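Local coordinates for protein cellulose hydrolase (Bacillus licheniformis, PDB 4YZT) that hydrolyses the beta-1,4-glucosidic bonds of cellulose as a family 5 endoglucanase of three modules, here holding a cellotetraose, at residues D26-M31 with L293-Q298; S282-H287 with A422-D427; Q310-R313 with W318-P321; K324-Q329 with V334-I339. One frame throughout, in Å; residues are numbered along the deposited sequence.

Contact 1: residues D26-M31 with L293-Q298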
loop_
_atom_site.group_PDB
_atom_site.type_symbol
_atom_site.label_atom_id
_atom_site.label_comp_id
_atom_site.label_asym_id
_atom_site.label_seq_id
_atom_site.Cartn_x
_atom_site.Cartn_y
_atom_site.Cartn_z
ATOM N N ASP A 26 -6.924 -22.610 8.803
ATOM C CA ASP A 26 -6.730 -23.230 7.502
ATOM C C ASP A 26 -6.569 -22.170 6.402
ATOM O O ASP A 26 -5.695 -22.290 5.544
ATOM C CB ASP A 26 -7.906 -24.156 7.177
ATOM C CG ASP A 26 -7.917 -25.424 8.032
ATOM O OD1 ASP A 26 -6.838 -25.850 8.519
ATOM O OD2 ASP A 26 -9.017 -26.000 8.209
ATOM N N LEU A 27 -7.412 -21.138 6.427
ATOM C CA LEU A 27 -7.342 -20.096 5.405
ATOM C C LEU A 27 -6.029 -19.320 5.507
ATOM O O LEU A 27 -5.428 -18.986 4.490
ATOM C CB LEU A 27 -8.529 -19.118 5.497
ATOM C CG LEU A 27 -8.733 -18.329 4.206
ATOM C CD1 LEU A 27 -9.382 -19.224 3.168
ATOM C CD2 LEU A 27 -9.540 -17.022 4.406
ATOM N N LEU A 28 -5.599 -19.032 6.736
ATOM C CA LEU A 28 -4.340 -18.330 6.961
ATOM C C LEU A 28 -3.194 -19.161 6.395
ATOM O O LEU A 28 -2.369 -18.649 5.640
ATOM C CB LEU A 28 -4.110 -18.056 8.458
ATOM C CG LEU A 28 -2.856 -17.244 8.795
ATOM C CD1 LEU A 28 -3.056 -15.760 8.464
ATOM C CD2 LEU A 28 -2.416 -17.420 10.251
ATOM N N GLU A 29 -3.165 -20.448 6.735
ATOM C CA GLU A 29 -2.101 -21.347 6.276
ATOM C C GLU A 29 -2.045 -21.421 4.747
ATOM O O GLU A 29 -0.963 -21.453 4.150
ATOM C CB GLU A 29 -2.294 -22.751 6.866
ATOM C CG GLU A 29 -1.370 -23.810 6.264
ATOM C CD GLU A 29 0.094 -23.593 6.587
ATOM O OE1 GLU A 29 0.406 -22.860 7.554
ATOM O OE2 GLU A 29 0.945 -24.159 5.864
ATOM N N ASN A 30 -3.210 -21.422 4.108
ATOM C CA ASN A 30 -3.257 -21.564 2.660
ATOM C C ASN A 30 -3.046 -20.271 1.874
ATOM O O ASN A 30 -2.523 -20.330 0.755
ATOM C CB ASN A 30 -4.590 -22.174 2.227
ATOM C CG ASN A 30 -4.731 -23.624 2.642
ATOM O OD1 ASN A 30 -3.738 -24.323 2.872
ATOM N ND2 ASN A 30 -5.974 -24.087 2.729
ATOM N N MET A 31 -3.442 -19.119 2.435
ATOM C CA MET A 31 -3.463 -17.862 1.658
ATOM C C MET A 31 -2.435 -16.769 2.053
ATOM O O MET A 31 -2.101 -15.905 1.238
ATOM C CB MET A 31 -4.866 -17.234 1.711
ATOM C CG MET A 31 -5.994 -18.093 1.080
ATOM S SD MET A 31 -7.546 -17.155 0.903
ATOM C CE MET A 31 -7.099 -15.889 -0.288
ATOM N N LEU A 293 0.565 -8.793 13.188
ATOM C CA LEU A 293 -0.691 -8.723 13.931
ATOM C C LEU A 293 -1.812 -9.476 13.205
ATOM O O LEU A 293 -2.581 -10.207 13.837
ATOM C CB LEU A 293 -1.097 -7.271 14.181
ATOM C CG LEU A 293 -0.298 -6.532 15.253
ATOM C CD1 LEU A 293 -0.599 -5.013 15.215
ATOM C CD2 LEU A 293 -0.621 -7.120 16.628
ATOM N N ALA A 294 -1.900 -9.310 11.887
ATOM C CA ALA A 294 -2.862 -10.076 11.094
ATOM C C ALA A 294 -2.625 -11.584 11.279
ATOM O O ALA A 294 -3.555 -12.357 11.514
ATOM C CB ALA A 294 -2.770 -9.694 9.626
ATOM N N HIS A 295 -1.367 -12.003 11.193
ATOM C CA HIS A 295 -1.051 -13.413 11.382
ATOM C C HIS A 295 -1.451 -13.888 12.782
ATOM O O HIS A 295 -2.071 -14.945 12.927
ATOM C CB HIS A 295 0.443 -13.664 11.123
ATOM C CG HIS A 295 0.763 -15.094 10.797
ATOM N ND1 HIS A 295 1.079 -16.026 11.764
ATOM C CD2 HIS A 295 0.801 -15.755 9.615
ATOM C CE1 HIS A 295 1.290 -17.198 11.193
ATOM N NE2 HIS A 295 1.138 -17.059 9.887
ATOM N N LYS A 296 -1.099 -13.110 13.804
ATOM C CA LYS A 296 -1.448 -13.434 15.190
ATOM C C LYS A 296 -2.944 -13.670 15.357
ATOM O O LYS A 296 -3.371 -14.562 16.105
ATOM C CB LYS A 296 -1.001 -12.300 16.117
ATOM C CG LYS A 296 -1.419 -12.431 17.585
ATOM C CD LYS A 296 -0.978 -11.177 18.355
ATOM C CE LYS A 296 -1.217 -11.282 19.838
ATOM N NZ LYS A 296 -0.861 -10.007 20.536
ATOM N N TYR A 297 -3.747 -12.858 14.675
ATOM C CA TYR A 297 -5.192 -12.954 14.854
ATOM C C TYR A 297 -5.851 -13.751 13.727
ATOM O O TYR A 297 -7.061 -13.678 13.538
ATOM C CB TYR A 297 -5.803 -11.555 14.994
ATOM C CG TYR A 297 -5.453 -10.918 16.332
ATOM C CD1 TYR A 297 -5.942 -11.444 17.518
ATOM C CD2 TYR A 297 -4.624 -9.800 16.406
ATOM C CE1 TYR A 297 -5.620 -10.885 18.746
ATOM C CE2 TYR A 297 -4.297 -9.233 17.637
ATOM C CZ TYR A 297 -4.810 -9.781 18.797
ATOM O OH TYR A 297 -4.490 -9.241 20.022
ATOM N N GLN A 298 -5.043 -14.527 13.009
ATOM C CA GLN A 298 -5.540 -15.433 11.972
ATOM C C GLN A 298 -6.336 -14.745 10.852
ATOM O O GLN A 298 -7.363 -15.269 10.408
ATOM C CB GLN A 298 -6.405 -16.525 12.609
ATOM C CG GLN A 298 -5.702 -17.274 13.737
ATOM C CD GLN A 298 -6.648 -18.190 14.481
ATOM O OE1 GLN A 298 -7.458 -18.879 13.872
ATOM N NE2 GLN A 298 -6.568 -18.184 15.801
#
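A methyl of L28 sits over the face of the H295 imidazole. CD2 stands 3.6 Å from the ring centroid and only 13° off the ring normal, so this is a CH-pi contact over the middle of the face. The two side chains cross at about a right angle. CG and the other methyl of L28 follow toward one side of the ring, CD1 coming 4.0 Å from H295 CD2. Both residues owe this to their first torsions: with CG of L28 anti to the backbone N (chi1 -176°), the isobutyl group extends straight across the gap, and H295, similarly disposed (chi1 -159°), swings its ring round to meet it.

The same CD2 methyl rests beside the helix terminus, 3.7 Å from H295 O and 4.1 Å from Q298 CA. That backbone is turned by a Schellman motif. Q298 takes a positive phi, its N returns to H295 O at 3.0 Å, and the N of the following residue returns to A294 O. No hydrogen bond joins the two segments. With an alanine at H295, L28 would probably lose the flat surface under its CD2 methyl, and the leucine would be free to turn beside the helix end.

Around this small surface contact the barrel takes over. L27 and M31 pack on I268 and V300, near the starts of strands 267-272 and 299-303, which puts helix 24-31 under the N-terminal end of the barrel, while A294 rests on I269 and P301 and L293 packs against helix 243-261.

Contact 2: residues S282-H287 with A422-D427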
loop_
_atom_site.group_PDB
_atom_site.type_symbol
_atom_site.label_atom_id
_atom_site.label_comp_id
_atom_site.label_asym_id
_atom_site.label_seq_id
_atom_site.Cartn_x
_atom_site.Cartn_y
_atom_site.Cartn_z
ATOM N N SER A 282 10.190 3.620 8.953
ATOM C CA SER A 282 8.771 3.593 9.289
ATOM C C SER A 282 8.036 2.595 8.416
ATOM O O SER A 282 7.219 1.821 8.905
ATOM C CB SER A 282 8.151 4.975 9.140
ATOM O OG SER A 282 8.692 5.877 10.097
ATOM N N LYS A 283 8.317 2.616 7.120
ATOM C CA LYS A 283 7.625 1.718 6.200
ATOM C C LYS A 283 7.861 0.246 6.552
ATOM O O LYS A 283 6.928 -0.562 6.545
ATOM C CB LYS A 283 8.064 1.990 4.763
ATOM C CG LYS A 283 7.244 1.236 3.724
ATOM C CD LYS A 283 8.058 1.011 2.449
ATOM C CE LYS A 283 8.350 2.289 1.699
ATOM N NZ LYS A 283 9.329 2.022 0.577
ATOM N N TRP A 284 9.110 -0.095 6.868
ATOM C CA TRP A 284 9.446 -1.476 7.211
ATOM C C TRP A 284 8.765 -1.879 8.516
ATOM O O TRP A 284 8.136 -2.938 8.603
ATOM C CB TRP A 284 10.967 -1.656 7.310
ATOM C CG TRP A 284 11.684 -1.447 5.989
ATOM C CD1 TRP A 284 11.108 -1.247 4.769
ATOM C CD2 TRP A 284 13.104 -1.415 5.775
ATOM N NE1 TRP A 284 12.080 -1.097 3.807
ATOM C CE2 TRP A 284 13.314 -1.186 4.398
ATOM C CE3 TRP A 284 14.219 -1.558 6.613
ATOM C CZ2 TRP A 284 14.596 -1.102 3.835
ATOM C CZ3 TRP A 284 15.503 -1.464 6.049
ATOM C CH2 TRP A 284 15.675 -1.235 4.680
ATOM N N LEU A 285 8.879 -1.021 9.527
ATOM C CA LEU A 285 8.222 -1.249 10.818
ATOM C C LEU A 285 6.691 -1.383 10.699
ATOM O O LEU A 285 6.079 -2.220 11.359
ATOM C CB LEU A 285 8.572 -0.116 11.786
ATOM C CG LEU A 285 8.054 -0.261 13.222
ATOM C CD1 LEU A 285 8.662 -1.514 13.875
ATOM C CD2 LEU A 285 8.388 0.971 14.032
ATOM N N TYR A 286 6.080 -0.534 9.886
ATOM C CA TYR A 286 4.636 -0.583 9.673
ATOM C C TYR A 286 4.219 -1.928 9.071
ATOM O O TYR A 286 3.292 -2.592 9.560
ATOM C CB TYR A 286 4.192 0.575 8.769
ATOM C CG TYR A 286 2.693 0.649 8.570
ATOM C CD1 TYR A 286 2.074 -0.046 7.538
ATOM C CD2 TYR A 286 1.890 1.397 9.429
ATOM C CE1 TYR A 286 0.701 0.007 7.362
ATOM C CE2 TYR A 286 0.527 1.457 9.245
ATOM C CZ TYR A 286 -0.060 0.757 8.225
ATOM O OH TYR A 286 -1.427 0.811 8.045
ATOM N N HIS A 287 4.911 -2.350 8.019
ATOM C CA HIS A 287 4.520 -3.589 7.360
ATOM C C HIS A 287 4.758 -4.804 8.262
ATOM O O HIS A 287 3.886 -5.670 8.380
ATOM C CB HIS A 287 5.250 -3.740 6.029
ATOM C CG HIS A 287 4.665 -2.905 4.930
ATOM N ND1 HIS A 287 4.944 -1.564 4.784
ATOM C CD2 HIS A 287 3.804 -3.221 3.930
ATOM C CE1 HIS A 287 4.288 -1.088 3.739
ATOM N NE2 HIS A 287 3.586 -2.072 3.203
ATOM N N ALA A 422 13.740 -11.661 7.460
ATOM C CA ALA A 422 14.367 -10.901 6.385
ATOM C C ALA A 422 15.679 -10.226 6.807
ATOM O O ALA A 422 15.864 -9.867 7.968
ATOM C CB ALA A 422 13.385 -9.863 5.862
ATOM N N SER A 423 16.594 -10.059 5.856
ATOM C CA SER A 423 17.768 -9.233 6.099
ATOM C C SER A 423 17.376 -7.757 6.093
ATOM O O SER A 423 16.409 -7.364 5.450
ATOM C CB SER A 423 18.848 -9.479 5.047
ATOM O OG SER A 423 19.395 -10.782 5.173
ATOM N N GLN A 424 18.137 -6.953 6.818
ATOM C CA GLN A 424 17.960 -5.507 6.806
ATOM C C GLN A 424 19.111 -4.889 6.015
ATOM O O GLN A 424 20.260 -5.322 6.141
ATOM C CB GLN A 424 17.919 -4.968 8.232
ATOM C CG GLN A 424 16.669 -5.355 9.007
ATOM C CD GLN A 424 15.508 -4.439 8.696
ATOM O OE1 GLN A 424 15.445 -3.306 9.175
ATOM N NE2 GLN A 424 14.600 -4.909 7.863
ATOM N N VAL A 425 18.798 -3.895 5.193
ATOM C CA VAL A 425 19.809 -3.205 4.387
ATOM C C VAL A 425 19.904 -1.714 4.731
ATOM O O VAL A 425 18.930 -0.978 4.590
ATOM C CB VAL A 425 19.503 -3.329 2.891
ATOM C CG1 VAL A 425 20.534 -2.552 2.071
ATOM C CG2 VAL A 425 19.429 -4.795 2.473
ATOM N N MET A 426 21.076 -1.266 5.173
ATOM C CA MET A 426 21.280 0.141 5.512
ATOM C C MET A 426 22.055 0.876 4.418
ATOM O O MET A 426 23.181 0.499 4.093
ATOM C CB MET A 426 22.024 0.257 6.847
ATOM C CG MET A 426 22.155 1.675 7.386
ATOM S SD MET A 426 23.082 1.734 8.934
ATOM C CE MET A 426 24.743 1.525 8.336
ATOM N N ASP A 427 21.460 1.924 3.850
ATOM C CA ASP A 427 22.162 2.739 2.865
ATOM C C ASP A 427 23.072 3.727 3.576
ATOM O O ASP A 427 22.659 4.373 4.543
ATOM C CB ASP A 427 21.183 3.498 1.967
ATOM C CG ASP A 427 20.529 2.620 0.916
ATOM O OD1 ASP A 427 20.742 1.391 0.906
ATOM O OD2 ASP A 427 19.778 3.175 0.090
#
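W284 drives the far rim of its indole at strand 424-427 edge first. CH2 comes 3.3 Å from V425 O, which lies in the ring plane, and CE3 comes 3.3 Å from Q424 OE1, also near that plane. The slightly positive aromatic C-H edge thus faces two oxygens, probably a mildly favourable arrangement. The indole rim also buries V425 N, which finds no partner. Q424, bent at chi2 (-83°), folds its amide back beside the ring, the two planes 76° apart. OE1 also accepts from I339 N, which helps to hold the amide in this orientation. At the other end of the indole, NE1 bonds to D320 OD2, which K283 NZ also reaches.

This is the tight half. The other is slack: the side chain of V425, partly exposed, keeps clear of the indole. No hydrogen bond spans the segments. A leucine in place of W284 would probably open a gap before V425 O and leave D320 without its indole N-H.

The indole is enclosed further by V322, V323 and I326 of helix 321-330 and by A342 of strand 338-347, and so sits as a wedge between the barrel helices and the sheet of the X2 module.

Contact 3: residues Q310-R313 with W318-P321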
loop_
_atom_site.group_PDB
_atom_site.type_symbol
_atom_site.label_atom_id
_atom_site.label_comp_id
_atom_site.label_asym_id
_atom_site.label_seq_id
_atom_site.Cartn_x
_atom_site.Cartn_y
_atom_site.Cartn_z
ATOM N N GLN A 310 5.043 -0.843 -5.277
ATOM C CA GLN A 310 5.901 -1.957 -4.859
ATOM C C GLN A 310 6.550 -2.650 -6.050
ATOM O O GLN A 310 7.633 -2.268 -6.468
ATOM C CB GLN A 310 5.102 -2.956 -4.019
ATOM C CG GLN A 310 4.297 -2.341 -2.851
ATOM C CD GLN A 310 5.154 -1.611 -1.823
ATOM O OE1 GLN A 310 6.385 -1.715 -1.815
ATOM N NE2 GLN A 310 4.496 -0.850 -0.952
ATOM N N PHE A 311 5.901 -3.668 -6.602
ATOM C CA PHE A 311 6.520 -4.432 -7.684
ATOM C C PHE A 311 6.505 -3.702 -9.036
ATOM O O PHE A 311 5.447 -3.335 -9.556
ATOM C CB PHE A 311 5.840 -5.790 -7.835
ATOM C CG PHE A 311 6.492 -6.672 -8.860
ATOM C CD1 PHE A 311 7.794 -7.108 -8.674
ATOM C CD2 PHE A 311 5.806 -7.076 -10.002
ATOM C CE1 PHE A 311 8.424 -7.923 -9.611
ATOM C CE2 PHE A 311 6.423 -7.894 -10.944
ATOM C CZ PHE A 311 7.730 -8.312 -10.751
ATOM N N ASP A 312 7.694 -3.519 -9.616
ATOM C CA ASP A 312 7.829 -2.923 -10.946
ATOM C C ASP A 312 7.716 -4.030 -11.986
ATOM O O ASP A 312 8.677 -4.762 -12.225
ATOM C CB ASP A 312 9.171 -2.185 -11.075
ATOM C CG ASP A 312 9.344 -1.453 -12.418
ATOM O OD1 ASP A 312 8.742 -1.845 -13.440
ATOM O OD2 ASP A 312 10.131 -0.480 -12.454
ATOM N N ARG A 313 6.543 -4.149 -12.601
ATOM C CA ARG A 313 6.260 -5.233 -13.541
ATOM C C ARG A 313 7.115 -5.199 -14.803
ATOM O O ARG A 313 7.431 -6.250 -15.357
ATOM C CB ARG A 313 4.778 -5.209 -13.940
ATOM C CG ARG A 313 3.834 -5.323 -12.738
ATOM C CD ARG A 313 2.369 -5.162 -13.159
ATOM N NE ARG A 313 1.498 -4.906 -12.011
ATOM C CZ ARG A 313 0.202 -4.634 -12.126
ATOM N NH1 ARG A 313 -0.353 -4.595 -13.333
ATOM N NH2 ARG A 313 -0.527 -4.401 -11.044
ATOM N N TRP A 318 11.344 -5.641 -7.478
ATOM C CA TRP A 318 10.652 -4.896 -6.433
ATOM C C TRP A 318 11.371 -3.584 -6.127
ATOM O O TRP A 318 12.584 -3.573 -5.981
ATOM C CB TRP A 318 10.544 -5.759 -5.180
ATOM C CG TRP A 318 9.688 -6.960 -5.428
ATOM C CD1 TRP A 318 10.060 -8.125 -6.027
ATOM C CD2 TRP A 318 8.299 -7.091 -5.123
ATOM N NE1 TRP A 318 8.991 -8.983 -6.102
ATOM C CE2 TRP A 318 7.897 -8.376 -5.544
ATOM C CE3 TRP A 318 7.351 -6.244 -4.528
ATOM C CZ2 TRP A 318 6.592 -8.840 -5.388
ATOM C CZ3 TRP A 318 6.061 -6.716 -4.361
ATOM C CH2 TRP A 318 5.692 -7.994 -4.802
ATOM N N ARG A 319 10.623 -2.482 -6.040
ATOM C CA ARG A 319 11.225 -1.164 -5.811
ATOM C C ARG A 319 11.842 -1.057 -4.413
ATOM O O ARG A 319 12.776 -0.290 -4.185
ATOM C CB ARG A 319 10.179 -0.058 -6.010
ATOM C CG ARG A 319 9.722 0.113 -7.455
ATOM C CD ARG A 319 8.615 1.157 -7.570
ATOM N NE ARG A 319 8.165 1.332 -8.951
ATOM C CZ ARG A 319 7.162 0.649 -9.500
ATOM N NH1 ARG A 319 6.495 -0.254 -8.789
ATOM N NH2 ARG A 319 6.821 0.879 -10.762
ATOM N N ASP A 320 11.294 -1.824 -3.480
ATOM C CA ASP A 320 11.829 -1.933 -2.124
ATOM C C ASP A 320 11.858 -3.418 -1.787
ATOM O O ASP A 320 10.858 -3.973 -1.346
ATOM C CB ASP A 320 10.963 -1.151 -1.125
ATOM C CG ASP A 320 11.513 -1.182 0.299
ATOM O OD1 ASP A 320 12.432 -1.976 0.576
ATOM O OD2 ASP A 320 11.014 -0.407 1.144
ATOM N N PRO A 321 12.993 -4.075 -2.028
ATOM C CA PRO A 321 13.022 -5.529 -1.869
ATOM C C PRO A 321 12.913 -5.952 -0.410
ATOM O O PRO A 321 12.413 -7.040 -0.125
ATOM C CB PRO A 321 14.388 -5.916 -2.431
ATOM C CG PRO A 321 14.774 -4.781 -3.293
ATOM C CD PRO A 321 14.224 -3.570 -2.664
HETATM O O HOH W 1 8.609 -3.274 -2.908
#
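The indole of W318 carries F311 on one face: CB of the phenylalanine stands 3.6 Å from the six-membered centroid, a CH-pi contact 10° off the normal, and CD1 lies 3.4 Å from W318 CE2. The phenyl and the five-membered ring are inclined at 49°, and the two side chains cross at about a right angle. At the indole edge, close to the plane, sit CB of Q310 and a water. W318 also makes a cation-pi contact with K324. The second flat group, the guanidinium of R319, has D312 CB 3.8 Å above its centre, and the D312 carboxylate stacks almost parallel to it. That salt bridge is long, with D312 OD2 4.0 Å from R319 NH2 and well out of the guanidinium plane; only the charges meet. The carboxylate is held instead by the backbone, OD1 taking N-H from E315.

F311 and W318 form an antiparallel non-hydrogen-bonded pair of the short hairpin, which explains why their side chains share a face. Next to it R319 N bonds to Q310 O at 3.0 Å, and R319 NH1 adds a weak second bond to the same oxygen at 3.3 Å. The water donates to Q310 OE1 (2.9 Å) and accepts from D320 N (3.1 Å), while D320 N-caps helix 321-330 through OD1 to V323 N.

The long D312-R319 pair, resting on charge alone, probably adds little directional hold, so the backbone bond and the aromatic pair are likely to define the hairpin.

Contact 4: residues K324-Q329 with V334-I339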
loop_
_atom_site.group_PDB
_atom_site.type_symbol
_atom_site.label_atom_id
_atom_site.label_comp_id
_atom_site.label_asym_id
_atom_site.label_seq_id
_atom_site.Cartn_x
_atom_site.Cartn_y
_atom_site.Cartn_z
ATOM N N LYS A 324 9.286 -6.049 0.802
ATOM C CA LYS A 324 8.696 -7.252 0.220
ATOM C C LYS A 324 9.083 -8.503 1.013
ATOM O O LYS A 324 8.235 -9.344 1.318
ATOM C CB LYS A 324 9.123 -7.432 -1.244
ATOM C CG LYS A 324 8.542 -8.701 -1.915
ATOM C CD LYS A 324 9.532 -9.866 -1.969
ATOM C CE LYS A 324 10.642 -9.617 -2.967
ATOM N NZ LYS A 324 11.509 -10.822 -3.164
ATOM N N GLU A 325 10.364 -8.630 1.338
ATOM C CA GLU A 325 10.817 -9.802 2.074
ATOM C C GLU A 325 10.208 -9.832 3.475
ATOM O O GLU A 325 9.891 -10.908 3.992
ATOM C CB GLU A 325 12.347 -9.850 2.162
ATOM C CG GLU A 325 13.076 -9.954 0.819
ATOM C CD GLU A 325 12.744 -11.205 0.009
ATOM O OE1 GLU A 325 12.091 -12.138 0.531
ATOM O OE2 GLU A 325 13.171 -11.260 -1.167
ATOM N N ILE A 326 10.034 -8.656 4.074
ATOM C CA ILE A 326 9.378 -8.553 5.365
ATOM C C ILE A 326 7.955 -9.112 5.287
ATOM O O ILE A 326 7.546 -9.880 6.152
ATOM C CB ILE A 326 9.360 -7.096 5.866
ATOM C CG1 ILE A 326 10.727 -6.745 6.454
ATOM C CG2 ILE A 326 8.281 -6.889 6.917
ATOM C CD1 ILE A 326 10.920 -5.258 6.741
ATOM N N VAL A 327 7.211 -8.751 4.244
ATOM C CA VAL A 327 5.831 -9.230 4.100
ATOM C C VAL A 327 5.778 -10.751 3.917
ATOM O O VAL A 327 4.960 -11.431 4.528
ATOM C CB VAL A 327 5.124 -8.528 2.910
ATOM C CG1 VAL A 327 3.827 -9.246 2.524
ATOM C CG2 VAL A 327 4.843 -7.061 3.253
ATOM N N ILE A 328 6.673 -11.273 3.089
ATOM C CA ILE A 328 6.793 -12.709 2.848
ATOM C C ILE A 328 7.067 -13.512 4.129
ATOM O O ILE A 328 6.444 -14.551 4.374
ATOM C CB ILE A 328 7.916 -12.970 1.820
ATOM C CG1 ILE A 328 7.497 -12.389 0.470
ATOM C CG2 ILE A 328 8.252 -14.466 1.718
ATOM C CD1 ILE A 328 6.156 -12.895 -0.015
ATOM N N GLN A 329 7.996 -13.027 4.943
ATOM C CA GLN A 329 8.348 -13.713 6.188
ATOM C C GLN A 329 7.255 -13.525 7.251
ATOM O O GLN A 329 6.777 -14.489 7.856
ATOM C CB GLN A 329 9.696 -13.204 6.698
ATOM C CG GLN A 329 10.856 -13.544 5.766
ATOM C CD GLN A 329 11.081 -15.037 5.664
ATOM O OE1 GLN A 329 10.994 -15.756 6.659
ATOM N NE2 GLN A 329 11.378 -15.516 4.454
ATOM N N VAL A 334 6.784 -15.412 10.684
ATOM C CA VAL A 334 8.190 -15.278 11.070
ATOM C C VAL A 334 8.521 -13.808 11.329
ATOM O O VAL A 334 8.437 -12.982 10.432
ATOM C CB VAL A 334 9.120 -15.846 9.981
ATOM C CG1 VAL A 334 10.583 -15.744 10.400
ATOM C CG2 VAL A 334 8.740 -17.296 9.671
ATOM N N PRO A 335 8.850 -13.467 12.575
ATOM C CA PRO A 335 9.211 -12.082 12.893
ATOM C C PRO A 335 10.510 -11.623 12.222
ATOM O O PRO A 335 11.446 -12.412 12.042
ATOM C CB PRO A 335 9.371 -12.105 14.411
ATOM C CG PRO A 335 8.496 -13.251 14.854
ATOM C CD PRO A 335 8.666 -14.285 13.785
ATOM N N ASN A 336 10.544 -10.342 11.867
ATOM C CA ASN A 336 11.698 -9.726 11.228
ATOM C C ASN A 336 12.356 -8.703 12.138
ATOM O O ASN A 336 11.669 -7.881 12.760
ATOM C CB ASN A 336 11.285 -9.036 9.924
ATOM C CG ASN A 336 10.538 -9.959 8.992
ATOM O OD1 ASN A 336 11.141 -10.791 8.309
ATOM N ND2 ASN A 336 9.214 -9.812 8.946
ATOM N N ALA A 337 13.683 -8.740 12.200
ATOM C CA ALA A 337 14.428 -7.718 12.917
ATOM C C ALA A 337 14.350 -6.393 12.139
ATOM O O ALA A 337 14.326 -6.383 10.904
ATOM C CB ALA A 337 15.873 -8.161 13.121
ATOM N N ILE A 338 14.291 -5.282 12.867
ATOM C CA ILE A 338 14.216 -3.965 12.248
ATOM C C ILE A 338 15.357 -3.083 12.775
ATOM O O ILE A 338 15.504 -2.912 13.995
ATOM C CB ILE A 338 12.849 -3.282 12.528
ATOM C CG1 ILE A 338 11.680 -4.194 12.130
ATOM C CG2 ILE A 338 12.766 -1.953 11.798
ATOM C CD1 ILE A 338 11.544 -4.431 10.620
ATOM N N ILE A 339 16.184 -2.559 11.866
ATOM C CA ILE A 339 17.273 -1.656 12.247
ATOM C C ILE A 339 16.868 -0.177 12.192
ATOM O O ILE A 339 15.985 0.212 11.417
ATOM C CB ILE A 339 18.528 -1.846 11.347
ATOM C CG1 ILE A 339 18.245 -1.391 9.913
ATOM C CG2 ILE A 339 19.015 -3.291 11.399
ATOM C CD1 ILE A 339 19.482 -1.376 9.018
#
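The amide of N336 overlaps the side of helix 321-330 between I326 and Q329. OD1 comes down on Q329 CB at 3.2 Å, while ND2 sits 3.7 Å from I326 CG2 and makes a weak, bent bond to I326 O (3.3 Å, 131°). Stronger partners hold both ends of this buried amide: D288 OD1 takes ND2, and A422 N donates to OD1. Its rotation is thereby fixed, one end donating to the barrel and the other accepting from the X2 side. Q329, its chain bent at chi2 (-65°), turns its amide nearly perpendicular to that of N336 and runs alongside V334, bringing OE1 3.8 Å from V334 CG1.

V334 N returns to Q329 O at 3.0 Å, which folds the chain back on the helix it has just left. Farther along, the methyl tips of I326 and I338 meet, CD1 to CD1 at 4.0 Å, and I326 also touches Q424. On a different side of the helix, K324 NZ and E325 OE2 form a salt bridge of 2.6 Å.

This is the exit from a (beta/alpha)8 barrel: helix 321-330, following the eighth strand, turns back into an extended linker, which becomes strand 338-347 in the sheet of the X2 carbohydrate-binding module. The linker lies pressed to the catalytic domain.

How the contacts relate
From the N terminus, contact 1 closes the longest loop, bringing the N-terminal helix 24-31 to the end of helix 280-296, the helix before the last barrel strand. Before that loop closes, contact 2 opens on helix 280-296, so the two cross; it closes only in strand 424-431 of the X2 sheet. Nested inside it, in series, come contact 3, a tight hairpin after the last barrel strand, and contact 4, the turn from helix 321-330 toward strand 338-347. D320 links contacts 2 and 3, Q424 with I339 links 2 and 4, and W318 touches K324 between 3 and 4. Contacts 2 and 4 tie the barrel to the X2 module, with contact 3 joined to them on the barrel side.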